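Local structure of titin (Homo sapiens, 5JDD) at residues N238-F241 and G242-A245; K218-D221 and K222-M225; N151-T154 and E155-A158; N64-P67 and S68-G71; M225-K229 and L230-L234. The protein is a giant sarcomeric protein of striated muscle whose I-band immunoglobulin domains, three of them in this tandem, probably contribute to passive elasticity. All coordinates share one frame; numbering follows the deposited sequence.

Interaction 1: N238-F241 and G242-A245; sequences NVHF and GDAA
The imidazole of His240 lies across the carboxylate of Asp243, with OD2 of Asp243 3.4 Å above the ring plane, over its centre; ring and carboxylate planes are 30° apart. That same oxygen accepts the backbone N-H of His240 through its anti lone pair, at 2.9 Å from N. The chain pays the bond back three residues on: Asp243 N donates to His240 O over 2.9 Å. At the ring edge, in plane, His240 ND1 receives a weak, bent bond from Gly242 N at 2.9 Å. The ring meets OD2 with its face and Gly242 N with its edge because chi1 of His240, 51°, sets CG between its own N and carbonyl carbon and folds the imidazole back over the turn. One step further round, Ala244 N closes on Phe241 O at 3.0 Å, and a water bridges Phe241 O to Ala244 O while lying over one face of the Phe241 ring. Beyond this shell, Lys222 forms a salt bridge with Asp243 OD2, and Tyr247 OH donates to Asp243 O, the tyrosine corner of immunoglobulin domains. The 3-10 turn thus joins strand 231-236 to strand 245-251, with Val239 and Ala244 packed on Val262 of strand 254-263.

Interaction 2: K218-D221 and K222-M225; sequences KSTD and KCQM
The side-chain amide of Gln224 reaches back to the main chain of Asp221, where NE2 of Gln224 meets O of Asp221 at 3.0 Å. The two flat groups are not treated alike: the nitrogen sits in the plane of the Asp221 carbonyl, on a lone pair, whereas that oxygen stands 20° out of the amide plane of Gln224. At the other end of the amide, OE1 of Gln224 makes a weak bond to Arg226 NH2. All this belongs to the turn that leads into strand 223-228, the D strand of this immunoglobulin I-set domain. Asp221 and Lys222, both with helix-like backbone angles, form its bend, and Thr220 and Cys223 clasp each other across it. Thr220 N gives an almost straight bond to Cys223 O, 3.0 Å long; in return Cys223 N donates to Thr220 OG1 over 2.9 Å. The hydroxyl is brought to that N-H by a chi1 of 63°, which leaves OG1 over the backbone of its own residue and CG2 anti to the carbonyl carbon. The aliphatic part of Gln224 also passes close to the bend, CG 3.3 Å from Thr220 O. Lys222, extended as far as CE and bent at its last torsion, runs the other way, and NZ bonds to Arg237 O and forms a salt bridge with Asp243. On the far flank Met225 bends at chi3, -71°, and sets its terminal methyl CE against the main chain of Ser219, 3.6 Å from CA of that residue.

Interaction 3: N151-T154 and E155-A158; sequences NTST and EDSA
Two acidic side chains grip Ser153, one by its main chain and one by its hydroxyl. OD2 of Asp156 accepts Ser153 N at 2.9 Å, met on the anti side and 33° out of the carboxylate plane. Ser153 OG donates to Glu155 OE1 at 2.8 Å, arriving nearly along the C-O bond of the acid; a chi2 of 83° bends the Glu155 chain back for this. Asp156 N returns to Ser153 O over 2.8 Å, and Ser157 N to Thr154 O over 3.0 Å, which winds the chain into a short 3-10 turn. One water donates to Asp156 OD1 and, weakly, to Ser153 OG; another links Thr154 O with Ser157 O. Packing comes next: Thr152 CA sits 3.2 Å from Asp156 OD2, and its side chain packs on Val175 of strand 167-176, while its OG1 is bonded to Lys106 O. Tyr160 OH donates to Asp156 O, the tyrosine corner of the immunoglobulin fold between strands 144-149 and 158-164. Buried Asp156 also forms a salt bridge through OD2 with Lys135; with that ammonium, an amide N-H and a water as its donors, the carboxylate probably stays ionised.

Interaction 4: N64-P67 and S68-G71; sequences NISP and SDAG
A chi1 of 63° at Ser66 and one of 64° at Ser68 place each OG between its own backbone N and carbonyl carbon. Ser66 is modelled in two conformers; in this one its OG lies 2.8 Å from OG of Ser68, a hydrogen bond that either could donate and that is doubtful to that extent. Asp69 turns differently: its CG lies anti to the carbonyl carbon, chi1 -65°, and the carboxylate swings back to the start of the turn. There Asp69 OD2 takes the amide of Ser66 at 2.8 Å in an almost straight bond, on the anti side and a little out of the carboxylate plane. In the same conformer the hydroxyl of Ser66 is also close to this oxygen, OG to OD2 of Asp69 being 3.2 Å, though its proton may go to Ser68 instead. Asp69 N answers with a bond to Ser66 O at 2.9 Å, and Ala70 N closes on Pro67 O at 3.1 Å. The result is the single 3-10 turn between strands 57-62 and 71-77, the E-F loop of an immunoglobulin I-set domain, completed by its tyrosine corner, in which Tyr73 OH bonds to Asp69 O. Pro67 has no amide hydrogen to give, and none of the bonds of the turn asks for one there. Lys48 forms a salt bridge with Asp69 OD2, so the buried carboxylate faces a charge as well as an N-H. Ile65 CA lies 3.4 Å from the same oxygen, and past the turn Ala70 packs on Val88 of strand 80-89.

Interaction 5: M225-K229 and L230-L234; sequences MRTKK and LTHSL
Thr227 and His232 face each other across a beta hairpin, side by side and pointing the same way, and Thr227 OG1 meets His232 ND1 at the ring edge, near its plane, at 2.9 Å; either could donate. Thr227 CG2 also touches the ring, 3.4 Å from His232 CE1. Next along this face, Met225 CG packs on Leu234 CD1 at 3.6 Å, the two side chains again lying side by side. Main-chain bonds fall at the two hydrogen-bonded pairs: Ser233 N to Arg226 O at 2.9 Å with its return bond, and Lys228 N to Thr231 O at 2.8 Å likewise. CA-H...O contacts fill in between, among them Met225 CA to Ser233 O at 3.3 Å. A water bridges Arg226 O and Ser233 O. The chain reverses in a type II' turn whose second residue, Lys229, has the positive phi, 54°, that this position requires; its NZ reaches Glu204 in a salt bridge. In one of its two conformers Thr231 OG1 bonds to Thr200 OG1. Strand 223-228 is an edge strand of its four-stranded sheet, and strand 231-236 continues inward to strand 195-201; Met225 and Leu234 both rest on Trp210 of strand 209-212 in the facing sheet, and His232 meets the Tyr208 ring.

Overall arrangement
From the N terminus, interaction 4 closes the loop between strands 57-62 and 71-77 in the first immunoglobulin domain, and interaction 3 closes the equivalent loop in the second, their centres about 42 Å apart. The other three lie in the third domain. Interaction 2 turns the chain into strand 223-228, interaction 5 begins at the Met225 where it ends and folds that strand onto 231-236, and interaction 1 closes the next loop, into the facing sheet. The contacts follow one another along the chain, interactions 2 and 5 overlapping at Met225; none nests or crosses. Interactions 1 and 2 are nevertheless joined in space by the salt bridge from Lys222 to Asp243, whose counterparts in the earlier domains are Lys135 with Asp156 and Lys48 with Asp69.

Interaction 1: N238-F241 and G242-A245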
loop_
_atom_site.group_PDB
_atom_site.type_symbol
_atom_site.label_atom_id
_atom_site.label_comp_id
_atom_site.label_asym_id
_atom_site.label_seq_id
_atom_site.Cartn_x
_atom_site.Cartn_y
_atom_site.Cartn_z
ATOM N N ASN A 238 -49.046 1.029 0.801
ATOM C CA ASN A 238 -50.285 0.281 0.568
ATOM C C ASN A 238 -50.240 -1.105 1.216
ATOM O O ASN A 238 -50.402 -2.128 0.549
ATOM C CB ASN A 238 -50.574 0.175 -0.941
ATOM C CG ASN A 238 -51.981 -0.321 -1.231
ATOM O OD1 ASN A 238 -52.870 -0.229 -0.384
ATOM N ND2 ASN A 238 -52.186 -0.858 -2.428
ATOM N N VAL A 239 -50.002 -1.135 2.522
ATOM C CA VAL A 239 -49.747 -2.414 3.176
ATOM C C VAL A 239 -50.974 -3.323 3.204
ATOM O O VAL A 239 -52.129 -2.868 3.239
ATOM C CB VAL A 239 -49.156 -2.254 4.598
ATOM C CG1 VAL A 239 -47.798 -1.565 4.535
ATOM C CG2 VAL A 239 -50.108 -1.482 5.501
ATOM N N HIS A 240 -50.721 -4.622 3.177
ATOM C CA HIS A 240 -51.790 -5.605 3.290
ATOM C C HIS A 240 -51.298 -6.733 4.189
ATOM O O HIS A 240 -50.187 -6.664 4.719
ATOM C CB HIS A 240 -52.211 -6.106 1.902
ATOM C CG HIS A 240 -51.067 -6.574 1.057
ATOM N ND1 HIS A 240 -50.279 -7.652 1.397
ATOM C CD2 HIS A 240 -50.574 -6.103 -0.114
ATOM C CE1 HIS A 240 -49.351 -7.828 0.471
ATOM N NE2 HIS A 240 -49.505 -6.895 -0.453
ATOM N N PHE A 241 -52.122 -7.760 4.360
ATOM C CA PHE A 241 -51.785 -8.897 5.216
ATOM C C PHE A 241 -50.441 -9.518 4.858
ATOM O O PHE A 241 -49.692 -9.958 5.738
ATOM C CB PHE A 241 -52.892 -9.952 5.132
ATOM C CG PHE A 241 -52.531 -11.269 5.772
ATOM C CD1 PHE A 241 -52.678 -11.462 7.144
ATOM C CD2 PHE A 241 -52.073 -12.326 4.993
ATOM C CE1 PHE A 241 -52.357 -12.685 7.725
ATOM C CE2 PHE A 241 -51.745 -13.546 5.566
ATOM C CZ PHE A 241 -51.897 -13.729 6.936
ATOM N N GLY A 242 -50.135 -9.561 3.564
ATOM C CA GLY A 242 -48.889 -10.150 3.112
ATOM C C GLY A 242 -47.667 -9.420 3.634
ATOM O O GLY A 242 -46.586 -9.997 3.739
ATOM N N ASP A 243 -47.838 -8.144 3.968
ATOM C CA ASP A 243 -46.732 -7.348 4.498
ATOM C C ASP A 243 -46.519 -7.531 5.994
ATOM O O ASP A 243 -45.463 -7.158 6.523
ATOM C CB ASP A 243 -46.964 -5.863 4.206
ATOM C CG ASP A 243 -47.008 -5.566 2.723
ATOM O OD1 ASP A 243 -46.004 -5.840 2.029
ATOM O OD2 ASP A 243 -48.048 -5.070 2.241
ATOM N N ALA A 244 -47.520 -8.067 6.685
ATOM C CA ALA A 244 -47.370 -8.329 8.115
ATOM C C ALA A 244 -46.319 -9.418 8.329
ATOM O O ALA A 244 -46.486 -10.562 7.905
ATOM C CB ALA A 244 -48.701 -8.699 8.741
ATOM N N ALA A 245 -45.225 -9.035 8.974
ATOM C CA ALA A 245 -44.022 -9.855 9.012
ATOM C C ALA A 245 -43.034 -9.247 9.981
ATOM O O ALA A 245 -43.257 -8.151 10.509
ATOM C CB ALA A 245 -43.397 -9.916 7.611
HETATM O O HOH W 1 -48.739 -12.027 7.221
#

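Interaction 2: K218-D221 and K222-M225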
loop_
_atom_site.group_PDB
_atom_site.type_symbol
_atom_site.label_atom_id
_atom_site.label_comp_id
_atom_site.label_asym_id
_atom_site.label_seq_id
_atom_site.Cartn_x
_atom_site.Cartn_y
_atom_site.Cartn_z
ATOM N N LYS A 218 -36.055 -6.753 -1.966
ATOM C CA LYS A 218 -35.743 -6.077 -3.218
ATOM C C LYS A 218 -36.233 -4.628 -3.195
ATOM O O LYS A 218 -37.346 -4.354 -2.755
ATOM C CB LYS A 218 -36.448 -6.808 -4.370
ATOM C CG LYS A 218 -36.179 -6.227 -5.763
ATOM C CD LYS A 218 -37.080 -6.875 -6.816
ATOM C CE LYS A 218 -36.916 -6.186 -8.165
ATOM N NZ LYS A 218 -37.806 -6.783 -9.202
ATOM N N SER A 219 -35.407 -3.713 -3.694
ATOM C CA SER A 219 -35.826 -2.325 -3.887
ATOM C C SER A 219 -36.881 -2.245 -4.977
ATOM O O SER A 219 -36.649 -2.651 -6.119
ATOM C CB SER A 219 -34.630 -1.453 -4.273
ATOM O OG SER A 219 -35.050 -0.147 -4.633
ATOM N N THR A 220 -38.055 -1.730 -4.623
ATOM C CA THR A 220 -39.158 -1.598 -5.569
ATOM C C THR A 220 -39.928 -0.321 -5.276
ATOM O O THR A 220 -39.646 0.361 -4.291
ATOM C CB THR A 220 -40.155 -2.767 -5.460
ATOM O OG1 THR A 220 -40.760 -2.752 -4.164
ATOM C CG2 THR A 220 -39.477 -4.113 -5.685
ATOM N N ASP A 221 -40.897 -0.004 -6.128
ATOM C CA ASP A 221 -41.733 1.163 -5.893
ATOM C C ASP A 221 -42.469 0.984 -4.569
ATOM O O ASP A 221 -42.631 1.940 -3.810
ATOM C CB ASP A 221 -42.737 1.372 -7.033
ATOM C CG ASP A 221 -42.079 1.832 -8.330
ATOM O OD1 ASP A 221 -40.983 2.431 -8.274
ATOM O OD2 ASP A 221 -42.674 1.597 -9.406
ATOM N N LYS A 222 -42.884 -0.246 -4.282
ATOM C CA LYS A 222 -43.598 -0.516 -3.039
ATOM C C LYS A 222 -42.706 -0.467 -1.804
ATOM O O LYS A 222 -43.110 0.058 -0.771
ATOM C CB LYS A 222 -44.327 -1.857 -3.094
ATOM C CG LYS A 222 -45.102 -2.123 -1.813
ATOM C CD LYS A 222 -45.851 -3.417 -1.859
ATOM C CE LYS A 222 -46.309 -3.785 -0.472
ATOM N NZ LYS A 222 -47.757 -3.505 -0.266
ATOM N N CYS A 223 -41.503 -1.022 -1.912
ATOM C CA CYS A 223 -40.559 -1.059 -0.794
ATOM C C CYS A 223 -39.334 -0.231 -1.110
ATOM O O CYS A 223 -38.417 -0.685 -1.806
ATOM C CB CYS A 223 -40.140 -2.497 -0.471
ATOM S SG CYS A 223 -41.514 -3.521 0.109
ATOM N N GLN A 224 -39.325 1.003 -0.617
ATOM C CA GLN A 224 -38.207 1.899 -0.872
ATOM C C GLN A 224 -37.298 2.005 0.346
ATOM O O GLN A 224 -37.761 2.207 1.472
ATOM C CB GLN A 224 -38.704 3.276 -1.323
ATOM C CG GLN A 224 -39.483 3.226 -2.634
ATOM C CD GLN A 224 -40.030 4.575 -3.056
ATOM O OE1 GLN A 224 -39.519 5.620 -2.652
ATOM N NE2 GLN A 224 -41.077 4.560 -3.875
ATOM N N MET A 225 -35.998 1.856 0.114
ATOM C CA MET A 225 -35.004 1.885 1.177
ATOM C C MET A 225 -34.047 3.039 0.960
ATOM O O MET A 225 -33.357 3.099 -0.061
ATOM C CB MET A 225 -34.239 0.563 1.223
ATOM C CG MET A 225 -35.078 -0.561 1.822
ATOM S SD MET A 225 -34.637 -2.259 1.376
ATOM C CE MET A 225 -35.170 -2.312 -0.341
#

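Interaction 3: N151-T154 and E155-A158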
loop_
_atom_site.group_PDB
_atom_site.type_symbol
_atom_site.label_atom_id
_atom_site.label_comp_id
_atom_site.label_asym_id
_atom_site.label_seq_id
_atom_site.Cartn_x
_atom_site.Cartn_y
_atom_site.Cartn_z
ATOM N N ASN A 151 -14.602 -3.039 1.687
ATOM C CA ASN A 151 -15.615 -3.776 2.446
ATOM C C ASN A 151 -15.038 -4.436 3.692
ATOM O O ASN A 151 -15.104 -5.657 3.857
ATOM C CB ASN A 151 -16.294 -4.821 1.553
ATOM C CG ASN A 151 -17.503 -5.458 2.218
ATOM O OD1 ASN A 151 -18.117 -4.872 3.114
ATOM N ND2 ASN A 151 -17.843 -6.668 1.788
ATOM N N THR A 152 -14.467 -3.622 4.573
ATOM C CA THR A 152 -13.752 -4.164 5.725
ATOM C C THR A 152 -14.639 -4.973 6.660
ATOM O O THR A 152 -15.838 -4.705 6.827
ATOM C CB THR A 152 -13.038 -3.083 6.548
ATOM O OG1 THR A 152 -13.985 -2.090 6.964
ATOM C CG2 THR A 152 -11.911 -2.437 5.727
ATOM N N SER A 153 -14.022 -5.977 7.270
ATOM C CA SER A 153 -14.665 -6.756 8.319
ATOM C C SER A 153 -13.646 -7.002 9.418
ATOM O O SER A 153 -12.466 -6.661 9.264
ATOM C CB SER A 153 -15.179 -8.077 7.748
ATOM O OG SER A 153 -14.095 -8.908 7.372
ATOM N N THR A 154 -14.096 -7.596 10.523
ATOM C CA THR A 154 -13.224 -7.911 11.656
ATOM C C THR A 154 -11.943 -8.617 11.232
ATOM O O THR A 154 -10.860 -8.329 11.745
ATOM C CB THR A 154 -13.954 -8.802 12.693
ATOM O OG1 THR A 154 -15.019 -8.060 13.285
ATOM C CG2 THR A 154 -13.003 -9.248 13.787
ATOM N N GLU A 155 -12.069 -9.528 10.274
ATOM C CA GLU A 155 -10.939 -10.312 9.799
ATOM C C GLU A 155 -9.838 -9.467 9.176
ATOM O O GLU A 155 -8.707 -9.925 9.065
ATOM C CB GLU A 155 -11.414 -11.350 8.777
ATOM C CG GLU A 155 -12.251 -12.496 9.344
ATOM C CD GLU A 155 -13.724 -12.156 9.513
ATOM O OE1 GLU A 155 -14.156 -11.044 9.127
ATOM O OE2 GLU A 155 -14.465 -13.013 10.036
ATOM N N ASP A 156 -10.165 -8.250 8.755
ATOM C CA ASP A 156 -9.162 -7.385 8.130
ATOM C C ASP A 156 -8.306 -6.649 9.153
ATOM O O ASP A 156 -7.281 -6.072 8.802
ATOM C CB ASP A 156 -9.821 -6.375 7.179
ATOM C CG ASP A 156 -10.562 -7.041 6.037
ATOM O OD1 ASP A 156 -10.019 -8.004 5.445
ATOM O OD2 ASP A 156 -11.700 -6.618 5.735
ATOM N N SER A 157 -8.719 -6.652 10.415
ATOM C CA SER A 157 -7.898 -6.049 11.462
ATOM C C SER A 157 -6.592 -6.834 11.563
ATOM O O SER A 157 -6.604 -8.042 11.820
ATOM C CB SER A 157 -8.620 -6.061 12.812
ATOM O OG SER A 157 -9.854 -5.360 12.739
ATOM N N ALA A 158 -5.477 -6.141 11.354
ATOM C CA ALA A 158 -4.178 -6.784 11.222
ATOM C C ALA A 158 -3.094 -5.736 11.110
ATOM O O ALA A 158 -3.372 -4.530 11.062
ATOM C CB ALA A 158 -4.156 -7.665 9.972
HETATM O O HOH W 2 -11.842 -10.062 5.201
HETATM O O HOH W 3 -8.591 -9.796 12.754
#

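Interaction 4: N64-P67 and S68-G71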
loop_
_atom_site.group_PDB
_atom_site.type_symbol
_atom_site.label_atom_id
_atom_site.label_comp_id
_atom_site.label_asym_id
_atom_site.label_seq_id
_atom_site.Cartn_x
_atom_site.Cartn_y
_atom_site.Cartn_z
ATOM N N ASN A 64 27.238 -5.355 -9.363
ATOM C CA ASN A 64 26.251 -5.657 -8.318
ATOM C C ASN A 64 26.607 -4.996 -6.990
ATOM O O ASN A 64 26.757 -5.669 -5.973
ATOM C CB ASN A 64 26.098 -7.178 -8.151
ATOM C CG ASN A 64 24.879 -7.571 -7.324
ATOM O OD1 ASN A 64 24.007 -6.750 -7.033
ATOM N ND2 ASN A 64 24.815 -8.844 -6.944
ATOM N N ILE A 65 26.736 -3.670 -7.002
ATOM C CA ILE A 65 27.287 -2.961 -5.843
ATOM C C ILE A 65 26.438 -3.084 -4.590
ATOM O O ILE A 65 25.206 -3.179 -4.643
ATOM C CB ILE A 65 27.561 -1.468 -6.117
ATOM C CG1 ILE A 65 26.270 -0.736 -6.496
ATOM C CG2 ILE A 65 28.625 -1.295 -7.204
ATOM C CD1 ILE A 65 26.516 0.729 -6.837
ATOM N N SER A 66 27.134 -3.117 -3.459
ATOM C CA SER A 66 26.479 -3.133 -2.160
ATOM C C SER A 66 26.878 -1.878 -1.396
ATOM O O SER A 66 27.823 -1.180 -1.775
ATOM C CB SER A 66 26.872 -4.384 -1.371
ATOM O OG SER A 66 28.258 -4.399 -1.099
ATOM N N PRO A 67 26.140 -1.561 -0.325
ATOM C CA PRO A 67 26.523 -0.376 0.442
ATOM C C PRO A 67 27.975 -0.422 0.939
ATOM O O PRO A 67 28.602 0.635 1.085
ATOM C CB PRO A 67 25.542 -0.403 1.617
ATOM C CG PRO A 67 24.316 -1.038 1.040
ATOM C CD PRO A 67 24.825 -2.091 0.096
ATOM N N SER A 68 28.522 -1.616 1.161
ATOM C CA SER A 68 29.914 -1.726 1.606
ATOM C C SER A 68 30.925 -1.272 0.545
ATOM O O SER A 68 32.095 -1.015 0.858
ATOM C CB SER A 68 30.225 -3.152 2.069
ATOM O OG SER A 68 30.107 -4.076 1.005
ATOM N N ASP A 69 30.483 -1.160 -0.707
ATOM C CA ASP A 69 31.360 -0.705 -1.783
ATOM C C ASP A 69 31.463 0.815 -1.836
ATOM O O ASP A 69 32.283 1.366 -2.572
ATOM C CB ASP A 69 30.861 -1.205 -3.134
ATOM C CG ASP A 69 30.925 -2.704 -3.259
ATOM O OD1 ASP A 69 31.984 -3.293 -2.956
ATOM O OD2 ASP A 69 29.905 -3.298 -3.657
ATOM N N ALA A 70 30.628 1.496 -1.057
ATOM C CA ALA A 70 30.670 2.948 -1.040
ATOM C C ALA A 70 32.026 3.437 -0.554
ATOM O O ALA A 70 32.721 2.754 0.204
ATOM C CB ALA A 70 29.561 3.501 -0.167
ATOM N N GLY A 71 32.412 4.615 -1.016
ATOM C CA GLY A 71 33.614 5.251 -0.516
ATOM C C GLY A 71 34.563 5.674 -1.615
ATOM O O GLY A 71 34.196 5.752 -2.786
#

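Interaction 5: M225-K229 and L230-L234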
loop_
_atom_site.group_PDB
_atom_site.type_symbol
_atom_site.label_atom_id
_atom_site.label_comp_id
_atom_site.label_asym_id
_atom_site.label_seq_id
_atom_site.Cartn_x
_atom_site.Cartn_y
_atom_site.Cartn_z
ATOM N N MET A 225 -35.998 1.856 0.114
ATOM C CA MET A 225 -35.004 1.885 1.177
ATOM C C MET A 225 -34.047 3.039 0.960
ATOM O O MET A 225 -33.357 3.099 -0.061
ATOM C CB MET A 225 -34.239 0.563 1.223
ATOM C CG MET A 225 -35.078 -0.561 1.822
ATOM S SD MET A 225 -34.637 -2.259 1.376
ATOM C CE MET A 225 -35.170 -2.312 -0.341
ATOM N N ARG A 226 -34.011 3.958 1.917
ATOM C CA ARG A 226 -33.256 5.196 1.744
ATOM C C ARG A 226 -32.409 5.553 2.953
ATOM O O ARG A 226 -32.663 5.107 4.070
ATOM C CB ARG A 226 -34.208 6.356 1.476
ATOM C CG ARG A 226 -35.020 6.236 0.205
ATOM C CD ARG A 226 -35.753 7.535 -0.087
ATOM N NE ARG A 226 -36.532 7.452 -1.320
ATOM C CZ ARG A 226 -36.049 7.686 -2.541
ATOM N NH1 ARG A 226 -34.769 8.017 -2.723
ATOM N NH2 ARG A 226 -36.854 7.588 -3.591
ATOM N N THR A 227 -31.410 6.397 2.718
ATOM C CA THR A 227 -30.514 6.866 3.764
ATOM C C THR A 227 -30.579 8.392 3.884
ATOM O O THR A 227 -30.560 9.097 2.875
ATOM C CB THR A 227 -29.081 6.443 3.439
ATOM O OG1 THR A 227 -29.019 5.016 3.358
ATOM C CG2 THR A 227 -28.108 6.938 4.509
ATOM N N LYS A 228 -30.679 8.890 5.115
ATOM C CA LYS A 228 -30.620 10.332 5.397
ATOM C C LYS A 228 -29.732 10.522 6.608
ATOM O O LYS A 228 -30.124 10.161 7.717
ATOM C CB LYS A 228 -31.994 10.885 5.754
ATOM C CG LYS A 228 -33.009 10.884 4.648
ATOM C CD LYS A 228 -34.327 11.468 5.147
ATOM C CE LYS A 228 -34.119 12.830 5.799
ATOM N NZ LYS A 228 -33.498 13.799 4.854
ATOM N N LYS A 229 -28.568 11.125 6.405
ATOM C CA LYS A 229 -27.563 11.210 7.460
ATOM C C LYS A 229 -27.265 9.814 8.005
ATOM O O LYS A 229 -26.839 8.925 7.269
ATOM C CB LYS A 229 -27.997 12.148 8.600
ATOM C CG LYS A 229 -28.354 13.579 8.182
ATOM C CD LYS A 229 -27.604 14.069 6.932
ATOM C CE LYS A 229 -26.166 14.505 7.210
ATOM N NZ LYS A 229 -25.236 13.359 7.419
ATOM N N LEU A 230 -27.490 9.633 9.300
ATOM C CA LEU A 230 -27.199 8.357 9.933
ATOM C C LEU A 230 -28.442 7.489 10.081
ATOM O O LEU A 230 -28.410 6.467 10.768
ATOM C CB LEU A 230 -26.581 8.599 11.305
ATOM C CG LEU A 230 -25.302 9.424 11.284
ATOM C CD1 LEU A 230 -24.891 9.816 12.695
ATOM C CD2 LEU A 230 -24.216 8.619 10.623
ATOM N N THR A 231 -29.539 7.886 9.436
ATOM C CA THR A 231 -30.786 7.144 9.537
ATOM C C THR A 231 -31.112 6.413 8.231
ATOM O O THR A 231 -30.975 6.973 7.141
ATOM C CB THR A 231 -31.949 8.071 9.940
ATOM O OG1 THR A 231 -31.649 8.670 11.208
ATOM C CG2 THR A 231 -33.257 7.300 10.045
ATOM N N HIS A 232 -31.524 5.157 8.357
ATOM C CA HIS A 232 -31.889 4.338 7.215
ATOM C C HIS A 232 -33.342 3.943 7.386
ATOM O O HIS A 232 -33.767 3.554 8.479
ATOM C CB HIS A 232 -30.994 3.102 7.150
ATOM C CG HIS A 232 -29.537 3.433 7.090
ATOM N ND1 HIS A 232 -28.897 3.743 5.910
ATOM C CD2 HIS A 232 -28.608 3.568 8.069
ATOM C CE1 HIS A 232 -27.628 4.022 6.160
ATOM N NE2 HIS A 232 -27.430 3.929 7.464
ATOM N N SER A 233 -34.109 4.067 6.312
ATOM C CA SER A 233 -35.547 3.828 6.376
ATOM C C SER A 233 -36.002 2.772 5.380
ATOM O O SER A 233 -35.390 2.586 4.327
ATOM C CB SER A 233 -36.323 5.128 6.136
ATOM O OG SER A 233 -36.041 5.660 4.856
ATOM N N LEU A 234 -37.083 2.089 5.726
ATOM C CA LEU A 234 -37.744 1.156 4.826
ATOM C C LEU A 234 -39.198 1.599 4.757
ATOM O O LEU A 234 -39.929 1.537 5.750
ATOM C CB LEU A 234 -37.637 -0.287 5.340
ATOM C CG LEU A 234 -38.565 -1.317 4.680
ATOM C CD1 LEU A 234 -38.264 -1.463 3.209
ATOM C CD2 LEU A 234 -38.448 -2.660 5.393
HETATM O O HOH W 4 -32.588 1.904 4.251
#